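Local coordinates for protein transketolase (Campylobacter jejuni, PDB 3L84) that belongs to the transketolase family of thiamine diphosphate-binding enzymes, built from three alpha/beta domains, at residues A10-L13 against R14-A18; H67-A70 against L71-F75; K336-T340 against R341-G345. One frame throughout, in Å; residues are numbered along the deposited sequence.

All three contacts are local, each formed between residues three to five apart along one helix or across its N-terminal end, so none closes a long loop; they follow one another along the chain without nesting or crossing. Interaction 1 lies within helix 3-24 and interaction 2 spans the N-cap and first turns of helix 69-79. Both belong to the thiamine diphosphate-binding domain, their centres are about 10 Å apart, and they meet directly, Leu16 CB lying 3.3 Å from Ser74 OG. Interaction 3 starts helix 340-354 in the pyrimidine-binding domain, on the opposite side of the chain's centre, its centre about 57 Å from that of interaction 1 and 47 Å from that of interaction 2.

Interaction 1: residues A10-L13 against R14-A18; sequences ANTL and RFLSA
The carbonyl oxygen Leu13 O is gripped twice by the residue one turn on: Ser17 OG donates to it at 2.9 Å and the backbone Ser17 N at 3.1 Å. The two donors reach the oxygen from opposite faces of its carbonyl plane, so the hydroxyl adds to the helical bond instead of replacing it. What makes this possible is the first torsion of Ser17, with OG opposite the carbonyl carbon (chi1 -63°), which turns the hydroxyl back toward the preceding turn. In this way the polar end of a buried serine is satisfied by its own helix.

On another side of the same helix, Asn11 and Arg14 cross obliquely and meet through their polar ends. Arg14 NH1 donates to Asn11 OD1 over 3.1 Å, with an N-H...O angle of 153°. The amide and guanidinium planes stand 63° apart, and the oxygen lies near the guanidinium edge but somewhat out of its plane. Beside it, Ala10 CB approaches the same NH1 at 3.7 Å. The aliphatic part of Arg14 runs extended from CG to NE and so carries the charged group back along the helix to these two residues. Beyond the segments the guanidinium also forms a salt bridge with Asp37 and hydrogen bonds with Leu33 O and Lys244 O, partners that together would fix its rotation.

The ring of Phe15 lies beside the preceding turn, CE2 coming 4.0 Å from Asn11 CB, and meets Phe274 edge-to-face. Helix 3-24 is thus packed on several sides: Ala10, Leu13 and Arg14 touch helix 30-42, Leu13, Leu16 and Ser17 touch helix 69-79, and Asn11 and Phe15 rest on helix 262-272.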
ATOM      1  N   ALA A  10     -32.199 -10.338 -18.823  1.00  8.13           N
ATOM      2  CA  ALA A  10     -30.733 -10.493 -18.869  1.00  7.45           C
ATOM      3  C   ALA A  10     -30.192  -9.965 -20.173  1.00  8.17           C
ATOM      4  O   ALA A  10     -29.168  -9.257 -20.203  1.00  8.62           O
ATOM      5  CB  ALA A  10     -30.335 -11.949 -18.649  1.00  8.39           C
ATOM      6  N   ASN A  11     -30.853 -10.277 -21.281  1.00  8.87           N
ATOM      7  CA  ASN A  11     -30.373  -9.792 -22.551  1.00  8.62           C
ATOM      8  C   ASN A  11     -30.521  -8.275 -22.704  1.00  8.28           C
ATOM      9  O   ASN A  11     -29.687  -7.638 -23.339  1.00  8.99           O
ATOM     10  CB  ASN A  11     -31.034 -10.578 -23.695  1.00  8.92           C
ATOM     11  CG  ASN A  11     -30.478 -11.988 -23.802  1.00 10.63           C
ATOM     12  OD1 ASN A  11     -29.347 -12.246 -23.380  1.00 12.06           O
ATOM     13  ND2 ASN A  11     -31.260 -12.912 -24.342  1.00 11.96           N
ATOM     14  N   THR A  12     -31.545  -7.700 -22.079  1.00  8.44           N
ATOM     15  CA  THR A  12     -31.698  -6.242 -22.044  1.00  8.39           C
ATOM     16  C   THR A  12     -30.470  -5.646 -21.375  1.00  8.93           C
ATOM     17  O   THR A  12     -29.875  -4.690 -21.882  1.00  8.69           O
ATOM     18  CB  THR A  12     -32.986  -5.823 -21.326  1.00  8.52           C
ATOM     19  OG1 THR A  12     -34.115  -6.374 -22.041  1.00  8.80           O
ATOM     20  CG2 THR A  12     -33.125  -4.293 -21.290  1.00 10.09           C
ATOM     21  N   LEU A  13     -30.090  -6.190 -20.224  1.00  8.70           N
ATOM     22  CA  LEU A  13     -28.873  -5.722 -19.549  1.00  8.93           C
ATOM     23  C   LEU A  13     -27.636  -5.918 -20.414  1.00  9.16           C
ATOM     24  O   LEU A  13     -26.768  -5.035 -20.448  1.00  9.41           O
ATOM     25  CB  LEU A  13     -28.688  -6.431 -18.206  1.00  9.50           C
ATOM     26  CG  LEU A  13     -29.656  -6.114 -17.065  1.00  9.03           C
ATOM     27  CD1 LEU A  13     -29.586  -7.224 -15.996  1.00 11.59           C
ATOM     28  CD2 LEU A  13     -29.404  -4.731 -16.456  1.00 11.65           C
ATOM     29  N   ARG A  14     -27.504  -7.078 -21.071  1.00  9.33           N
ATOM     30  CA  ARG A  14     -26.347  -7.326 -21.931  1.00  9.29           C
ATOM     31  C   ARG A  14     -26.228  -6.285 -23.013  1.00  9.35           C
ATOM     32  O   ARG A  14     -25.138  -5.740 -23.251  1.00  9.05           O
ATOM     33  CB  ARG A  14     -26.449  -8.682 -22.634  1.00  8.58           C
ATOM     34  CG  ARG A  14     -26.276  -9.909 -21.757  1.00  9.60           C
ATOM     35  CD  ARG A  14     -26.151 -11.164 -22.618  1.00 10.80           C
ATOM     36  NE  ARG A  14     -25.627 -12.201 -21.769  1.00 11.59           N
ATOM     37  CZ  ARG A  14     -26.316 -12.965 -20.947  1.00 10.66           C
ATOM     38  NH1 ARG A  14     -27.629 -13.037 -20.960  1.00 10.92           N
ATOM     39  NH2 ARG A  14     -25.636 -13.713 -20.087  1.00 12.05           N
ATOM     40  N   PHE A  15     -27.334  -5.969 -23.675  1.00  8.86           N
ATOM     41  CA  PHE A  15     -27.224  -5.091 -24.868  1.00  9.41           C
ATOM     42  C   PHE A  15     -27.167  -3.611 -24.522  1.00  9.35           C
ATOM     43  O   PHE A  15     -26.490  -2.856 -25.219  1.00  9.76           O
ATOM     44  CB  PHE A  15     -28.273  -5.434 -25.919  1.00  9.60           C
ATOM     45  CG  PHE A  15     -28.161  -6.869 -26.397  1.00  9.64           C
ATOM     46  CD1 PHE A  15     -26.921  -7.371 -26.810  1.00 13.34           C
ATOM     47  CD2 PHE A  15     -29.265  -7.702 -26.443  1.00 11.63           C
ATOM     48  CE1 PHE A  15     -26.784  -8.687 -27.233  1.00 14.15           C
ATOM     49  CE2 PHE A  15     -29.129  -9.024 -26.866  1.00 13.53           C
ATOM     50  CZ  PHE A  15     -27.898  -9.502 -27.245  1.00 13.33           C
ATOM     51  N   LEU A  16     -27.750  -3.192 -23.398  1.00  9.44           N
ATOM     52  CA  LEU A  16     -27.474  -1.838 -22.910  1.00  9.64           C
ATOM     53  C   LEU A  16     -25.999  -1.688 -22.604  1.00  9.76           C
ATOM     54  O   LEU A  16     -25.360  -0.719 -23.010  1.00  9.88           O
ATOM     55  CB  LEU A  16     -28.319  -1.496 -21.662  1.00  9.78           C
ATOM     56  CG  LEU A  16     -29.806  -1.221 -21.864  1.00 10.32           C
ATOM     57  CD1 LEU A  16     -30.432  -0.847 -20.548  1.00 12.30           C
ATOM     58  CD2 LEU A  16     -30.047  -0.084 -22.898  1.00 14.14           C
ATOM     59  N   SER A  17     -25.421  -2.666 -21.940  1.00  9.01           N
ATOM     60  CA  SER A  17     -24.004  -2.612 -21.558  1.00  9.37           C
ATOM     61  C   SER A  17     -23.118  -2.609 -22.784  1.00  9.65           C
ATOM     62  O   SER A  17     -22.188  -1.794 -22.903  1.00  9.23           O
ATOM     63  CB  SER A  17     -23.629  -3.815 -20.684  1.00 10.36           C
ATOM     64  OG  SER A  17     -24.352  -3.827 -19.451  1.00 10.96           O
ATOM     65  N   ALA A  18     -23.376  -3.502 -23.723  1.00  8.99           N
ATOM     66  CA  ALA A  18     -22.584  -3.584 -24.934  1.00  8.97           C
ATOM     67  C   ALA A  18     -22.683  -2.320 -25.771  1.00  9.01           C
ATOM     68  O   ALA A  18     -21.681  -1.831 -26.289  1.00  9.51           O
ATOM     69  CB  ALA A  18     -23.027  -4.814 -25.764  1.00 10.33           C
TER

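Interaction 2: residues H67-A70 against L71-F75; sequences HASA and LLYSF
Ser69 and Tyr73 face each other across the first turn of helix 69-79, whose N-cap position is held by Ala68, in the thiamine diphosphate-binding domain. The phenol ring folds back along the helix: with CG opposite the carbonyl carbon (chi1 -63°), one ring face comes to lie against the residue four positions earlier. Ser69 O sits 3.2 Å above that face, displaced toward the rim, while Ser69 CB touches Tyr73 CE2 at 3.8 Å. The same carbonyl oxygen accepts the backbone bond from Tyr73 N, which is nearly straight, with an N-H...O angle of 172°. The oxygen against the ring face is thus one already engaged in the helix. Both polar ends point to one neighbouring loop, where Ser69 OG bonds Gly100 O and Tyr73 OH bonds Pro99 O.

At the start of the helix, Ala68 O accepts from Leu71 N at 3.0 Å, a bent bond whose donor stands well above the carbonyl plane, and more weakly from Leu72 N. Leu71 CB passes 3.4 Å from that oxygen before its branched end leads off to Pro32, Leu35 and Leu39 of helix 30-42 and to Phe63 of strand 60-63. Ser74 lies on the side of the helix that meets helix 3-24, and its hydroxyl turns back to the backbone of the preceding turn. Ala70 O thus receives two bonds from opposite faces of its plane, from Ser74 N at 3.0 Å and from Ser74 OG at 2.8 Å.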
ATOM      1  N   HIS A  67     -14.893  -2.004 -13.049  1.00  9.28           N
ATOM      2  CA  HIS A  67     -14.842  -2.083 -14.506  1.00 10.00           C
ATOM      3  C   HIS A  67     -16.162  -2.496 -15.114  1.00  9.78           C
ATOM      4  O   HIS A  67     -16.389  -2.152 -16.268  1.00  9.94           O
ATOM      5  CB  HIS A  67     -13.700  -2.973 -15.002  1.00 11.01           C
ATOM      6  CG  HIS A  67     -13.747  -4.354 -14.467  1.00 11.47           C
ATOM      7  ND1 HIS A  67     -14.434  -5.384 -15.068  1.00 18.64           N
ATOM      8  CD2 HIS A  67     -13.230  -4.857 -13.327  1.00 10.85           C
ATOM      9  CE1 HIS A  67     -14.287  -6.482 -14.337  1.00 15.37           C
ATOM     10  NE2 HIS A  67     -13.585  -6.177 -13.259  1.00 14.59           N
ATOM     11  N   ALA A  68     -17.015  -3.214 -14.379  1.00  9.28           N
ATOM     12  CA  ALA A  68     -18.321  -3.632 -14.861  1.00  8.83           C
ATOM     13  C   ALA A  68     -19.416  -2.565 -14.687  1.00  7.84           C
ATOM     14  O   ALA A  68     -20.621  -2.875 -14.669  1.00  9.27           O
ATOM     15  CB  ALA A  68     -18.705  -4.981 -14.194  1.00 10.36           C
ATOM     16  N   SER A  69     -18.986  -1.316 -14.589  1.00  7.44           N
ATOM     17  CA  SER A  69     -19.856  -0.166 -14.436  1.00  7.14           C
ATOM     18  C   SER A  69     -21.014  -0.116 -15.423  1.00  7.62           C
ATOM     19  O   SER A  69     -22.093   0.296 -15.039  1.00  7.30           O
ATOM     20  CB  SER A  69     -19.014   1.097 -14.543  1.00  7.75           C
ATOM     21  OG  SER A  69     -18.341   1.112 -15.777  1.00  8.96           O
ATOM     22  N   ALA A  70     -20.813  -0.513 -16.684  1.00  6.92           N
ATOM     23  CA  ALA A  70     -21.912  -0.402 -17.623  1.00  7.06           C
ATOM     24  C   ALA A  70     -23.114  -1.240 -17.187  1.00  7.38           C
ATOM     25  O   ALA A  70     -24.269  -0.877 -17.385  1.00  7.62           O
ATOM     26  CB  ALA A  70     -21.457  -0.821 -19.037  1.00  7.94           C
ATOM     27  N   LEU A  71     -22.845  -2.387 -16.595  1.00  7.33           N
ATOM     28  CA  LEU A  71     -23.929  -3.249 -16.119  1.00  6.90           C
ATOM     29  C   LEU A  71     -24.655  -2.611 -14.936  1.00  7.36           C
ATOM     30  O   LEU A  71     -25.887  -2.629 -14.857  1.00  7.44           O
ATOM     31  CB  LEU A  71     -23.396  -4.626 -15.707  1.00  7.24           C
ATOM     32  CG  LEU A  71     -24.433  -5.637 -15.228  1.00  8.04           C
ATOM     33  CD1 LEU A  71     -25.388  -6.015 -16.358  1.00  8.19           C
ATOM     34  CD2 LEU A  71     -23.779  -6.929 -14.624  1.00  9.05           C
ATOM     35  N   LEU A  72     -23.889  -2.056 -13.986  1.00  6.65           N
ATOM     36  CA  LEU A  72     -24.490  -1.344 -12.865  1.00  7.05           C
ATOM     37  C   LEU A  72     -25.358  -0.195 -13.347  1.00  6.94           C
ATOM     38  O   LEU A  72     -26.501  -0.052 -12.920  1.00  6.98           O
ATOM     39  CB  LEU A  72     -23.431  -0.836 -11.895  1.00  7.20           C
ATOM     40  CG  LEU A  72     -23.926  -0.007 -10.697  1.00  7.86           C
ATOM     41  CD1 LEU A  72     -24.903  -0.746  -9.847  1.00 10.54           C
ATOM     42  CD2 LEU A  72     -22.709   0.460  -9.916  1.00 10.00           C
ATOM     43  N   TYR A  73     -24.833   0.620 -14.255  1.00  6.03           N
ATOM     44  CA  TYR A  73     -25.600   1.762 -14.752  1.00  6.34           C
ATOM     45  C   TYR A  73     -26.866   1.312 -15.490  1.00  6.96           C
ATOM     46  O   TYR A  73     -27.922   1.919 -15.338  1.00  7.03           O
ATOM     47  CB  TYR A  73     -24.728   2.585 -15.697  1.00  6.43           C
ATOM     48  CG  TYR A  73     -23.508   3.215 -15.076  1.00  6.67           C
ATOM     49  CD1 TYR A  73     -23.470   3.565 -13.763  1.00  7.52           C
ATOM     50  CD2 TYR A  73     -22.380   3.471 -15.838  1.00  8.31           C
ATOM     51  CE1 TYR A  73     -22.331   4.162 -13.212  1.00  8.56           C
ATOM     52  CE2 TYR A  73     -21.264   4.075 -15.322  1.00  6.06           C
ATOM     53  CZ  TYR A  73     -21.218   4.395 -14.015  1.00  6.82           C
ATOM     54  OH  TYR A  73     -20.088   4.997 -13.467  1.00  7.51           O
ATOM     55  N   SER A  74     -26.759   0.247 -16.268  1.00  6.43           N
ATOM     56  CA  SER A  74     -27.937  -0.290 -16.945  1.00  6.81           C
ATOM     57  C   SER A  74     -29.025  -0.667 -15.938  1.00  7.58           C
ATOM     58  O   SER A  74     -30.206  -0.308 -16.112  1.00  7.89           O
ATOM     59  CB  SER A  74     -27.549  -1.499 -17.764  1.00  7.29           C
ATOM     60  OG  SER A  74     -26.670  -1.206 -18.848  1.00  8.49           O
ATOM     61  N   PHE A  75     -28.613  -1.379 -14.884  1.00  6.80           N
ATOM     62  CA  PHE A  75     -29.530  -1.805 -13.834  1.00  7.27           C
ATOM     63  C   PHE A  75     -30.142  -0.619 -13.084  1.00  7.17           C
ATOM     64  O   PHE A  75     -31.344  -0.601 -12.819  1.00  7.34           O
ATOM     65  CB  PHE A  75     -28.801  -2.741 -12.881  1.00  7.43           C
ATOM     66  CG  PHE A  75     -29.619  -3.139 -11.688  1.00  7.59           C
ATOM     67  CD1 PHE A  75     -30.747  -3.911 -11.846  1.00  9.87           C
ATOM     68  CD2 PHE A  75     -29.312  -2.668 -10.434  1.00 10.56           C
ATOM     69  CE1 PHE A  75     -31.537  -4.247 -10.745  1.00 11.31           C
ATOM     70  CE2 PHE A  75     -30.097  -3.024  -9.339  1.00 10.98           C
ATOM     71  CZ  PHE A  75     -31.192  -3.815  -9.511  1.00 12.34           C
TER

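Interaction 3: residues K336-T340 against R341-G345; sequences KDLAT and RDSNG
The N-terminal turn of helix 340-354, in the pyrimidine-binding domain, begins where Ala339 occupies the N-cap position and the preceding loop folds against the first residues of the helix. Ala339 O takes two backbone donors. Ser343 N approaches in the carbonyl plane at 3.2 Å, with an N-H...O angle of 159°, whereas Asp342 N at 2.9 Å comes from above that plane and makes the more bent bond, at 133°. One oxygen thus accepts both an i+3 and an i+4 amide, a bifurcated bond at the first turn of the helix.

Ser343 then meets the loop in two ways. Its CB lies 3.6 Å from Leu338 CD1, the leucine's two methyl branches spreading over the serine. Its hydroxyl OG donates to Thr340 O at 3.2 Å, coming in from the side of the C=O bond and not from beyond its end, and it reaches that oxygen from the same face as the backbone Asn344 N. The OG sits between the backbone N and the carbonyl carbon (chi1 55°), which directs it to the carbonyl three residues back, and beyond the turn it also bonds Asn479 ND2.

The polar side chains at this helix start are also held by other parts of the domain. Asp342 OD1 forms a salt bridge with Lys370, and Arg341 bonds Ser368 O through NH1, while Thr340 OG1 bonds Ser498 N. The helix dipole would be expected to favour the negative charge of Asp342 at this N-terminal end.

The other carboxylate oxygen of Asp342 returns to the loop. OD2 packs 3.8 Å from Ala339 CB and is joined to the loop backbone through one water, which donates to Asp342 OD2 and accepts from Ala339 N at 2.9 Å.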
ATOM      1  N   LYS A 336       0.234  22.183  28.873  1.00 11.33           N
ATOM      2  CA  LYS A 336       0.547  20.819  29.279  1.00 12.40           C
ATOM      3  C   LYS A 336       1.450  20.194  28.236  1.00 11.64           C
ATOM      4  O   LYS A 336       1.067  20.048  27.069  1.00 12.26           O
ATOM      5  CB  LYS A 336      -0.738  19.996  29.459  1.00 13.82           C
ATOM      6  CG  LYS A 336      -1.620  20.474  30.569  1.00 18.03           C
ATOM      7  CD  LYS A 336      -2.819  19.519  30.868  1.00 22.72           C
ATOM      8  CE  LYS A 336      -3.177  19.468  32.363  1.00 25.46           C
ATOM      9  NZ  LYS A 336      -3.864  20.709  32.886  1.00 27.41           N
ATOM     10  N   ASP A 337       2.662  19.843  28.628  1.00 10.35           N
ATOM     11  CA  ASP A 337       3.589  19.103  27.775  1.00 10.27           C
ATOM     12  C   ASP A 337       3.083  17.656  27.631  1.00 10.66           C
ATOM     13  O   ASP A 337       2.761  16.998  28.606  1.00 13.63           O
ATOM     14  CB  ASP A 337       4.987  19.077  28.369  1.00  9.17           C
ATOM     15  CG  ASP A 337       5.650  20.445  28.442  1.00 12.44           C
ATOM     16  OD1 ASP A 337       5.151  21.478  27.921  1.00 11.44           O
ATOM     17  OD2 ASP A 337       6.693  20.502  29.157  1.00 14.39           O
ATOM     18  N   LEU A 338       3.005  17.158  26.399  1.00  8.63           N
ATOM     19  CA  LEU A 338       2.475  15.815  26.147  1.00  9.50           C
ATOM     20  C   LEU A 338       2.924  15.346  24.766  1.00  8.30           C
ATOM     21  O   LEU A 338       3.268  16.141  23.894  1.00  9.33           O
ATOM     22  CB  LEU A 338       0.940  15.794  26.207  1.00 10.56           C
ATOM     23  CG  LEU A 338       0.199  16.933  25.513  1.00 13.36           C
ATOM     24  CD1 LEU A 338       0.150  16.697  23.996  1.00 14.84           C
ATOM     25  CD2 LEU A 338      -1.204  17.120  26.126  1.00 15.68           C
ATOM     26  N   ALA A 339       2.949  14.037  24.589  1.00  7.10           N
ATOM     27  CA  ALA A 339       3.036  13.489  23.259  1.00  6.23           C
ATOM     28  C   ALA A 339       1.675  13.669  22.583  1.00  6.44           C
ATOM     29  O   ALA A 339       0.631  13.426  23.208  1.00  6.91           O
ATOM     30  CB  ALA A 339       3.347  12.003  23.351  1.00  7.71           C
ATOM     31  N   THR A 340       1.647  14.024  21.294  1.00  5.37           N
ATOM     32  CA  THR A 340       0.343  14.255  20.667  1.00  6.21           C
ATOM     33  C   THR A 340      -0.405  12.936  20.434  1.00  5.99           C
ATOM     34  O   THR A 340      -1.614  12.971  20.288  1.00  6.63           O
ATOM     35  CB  THR A 340       0.458  15.119  19.435  1.00  6.25           C
ATOM     36  OG1 THR A 340       1.428  14.580  18.544  1.00  6.19           O
ATOM     37  CG2 THR A 340       0.779  16.582  19.824  1.00  7.53           C
ATOM     38  N   ARG A 341       0.219  11.762  20.496  1.00  5.83           N
ATOM     39  CA  ARG A 341      -0.582  10.534  20.518  1.00  6.01           C
ATOM     40  C   ARG A 341      -1.489  10.518  21.763  1.00  6.47           C
ATOM     41  O   ARG A 341      -2.596   9.976  21.713  1.00  7.19           O
ATOM     42  CB  ARG A 341       0.268   9.259  20.464  1.00  5.54           C
ATOM     43  CG  ARG A 341       1.200   9.012  21.621  1.00  5.69           C
ATOM     44  CD  ARG A 341       1.857   7.672  21.472  1.00  6.98           C
ATOM     45  NE  ARG A 341       2.932   7.456  22.443  1.00  9.11           N
ATOM     46  CZ  ARG A 341       3.441   6.276  22.784  1.00  9.73           C
ATOM     47  NH1 ARG A 341       2.913   5.138  22.374  1.00  8.59           N
ATOM     48  NH2 ARG A 341       4.486   6.251  23.617  1.00 11.37           N
ATOM     49  N   ASP A 342      -1.006  11.043  22.884  1.00  6.16           N
ATOM     50  CA  ASP A 342      -1.723  11.050  24.145  1.00  6.75           C
ATOM     51  C   ASP A 342      -2.811  12.105  24.184  1.00  6.52           C
ATOM     52  O   ASP A 342      -3.937  11.806  24.609  1.00  7.88           O
ATOM     53  CB  ASP A 342      -0.747  11.236  25.314  1.00  7.38           C
ATOM     54  CG  ASP A 342       0.165  10.062  25.515  1.00  9.18           C
ATOM     55  OD1 ASP A 342      -0.225   8.919  25.226  1.00 13.29           O
ATOM     56  OD2 ASP A 342       1.294  10.258  26.019  1.00 15.06           O
ATOM     57  N   SER A 343      -2.543  13.342  23.749  1.00  5.87           N
ATOM     58  CA  SER A 343      -3.627  14.300  23.613  1.00  6.62           C
ATOM     59  C   SER A 343      -4.681  13.745  22.674  1.00  6.92           C
ATOM     60  O   SER A 343      -5.880  13.845  22.944  1.00  5.89           O
ATOM     61  CB  SER A 343      -3.138  15.667  23.137  1.00  6.17           C
ATOM     62  OG  SER A 343      -2.397  15.579  21.931  1.00  6.58           O
ATOM     63  N   ASN A 344      -4.258  13.140  21.576  1.00  6.00           N
ATOM     64  CA  ASN A 344      -5.235  12.638  20.609  1.00  5.71           C
ATOM     65  C   ASN A 344      -6.087  11.540  21.197  1.00  6.50           C
ATOM     66  O   ASN A 344      -7.307  11.523  20.952  1.00  6.66           O
ATOM     67  CB  ASN A 344      -4.539  12.228  19.316  1.00  6.30           C
ATOM     68  CG  ASN A 344      -5.529  11.907  18.229  1.00  6.63           C
ATOM     69  OD1 ASN A 344      -5.849  10.704  17.964  1.00 10.22           O
ATOM     70  ND2 ASN A 344      -6.061  12.919  17.639  1.00  5.13           N
ATOM     71  N   GLY A 345      -5.506  10.630  21.961  1.00  6.84           N
ATOM     72  CA  GLY A 345      -6.273   9.567  22.564  1.00  7.17           C
ATOM     73  C   GLY A 345      -7.328  10.118  23.508  1.00  7.19           C
ATOM     74  O   GLY A 345      -8.463   9.615  23.552  1.00  6.30           O
TER
HETATM   75  O   HOH W   1       2.315  12.383  26.880  1.00 13.50           O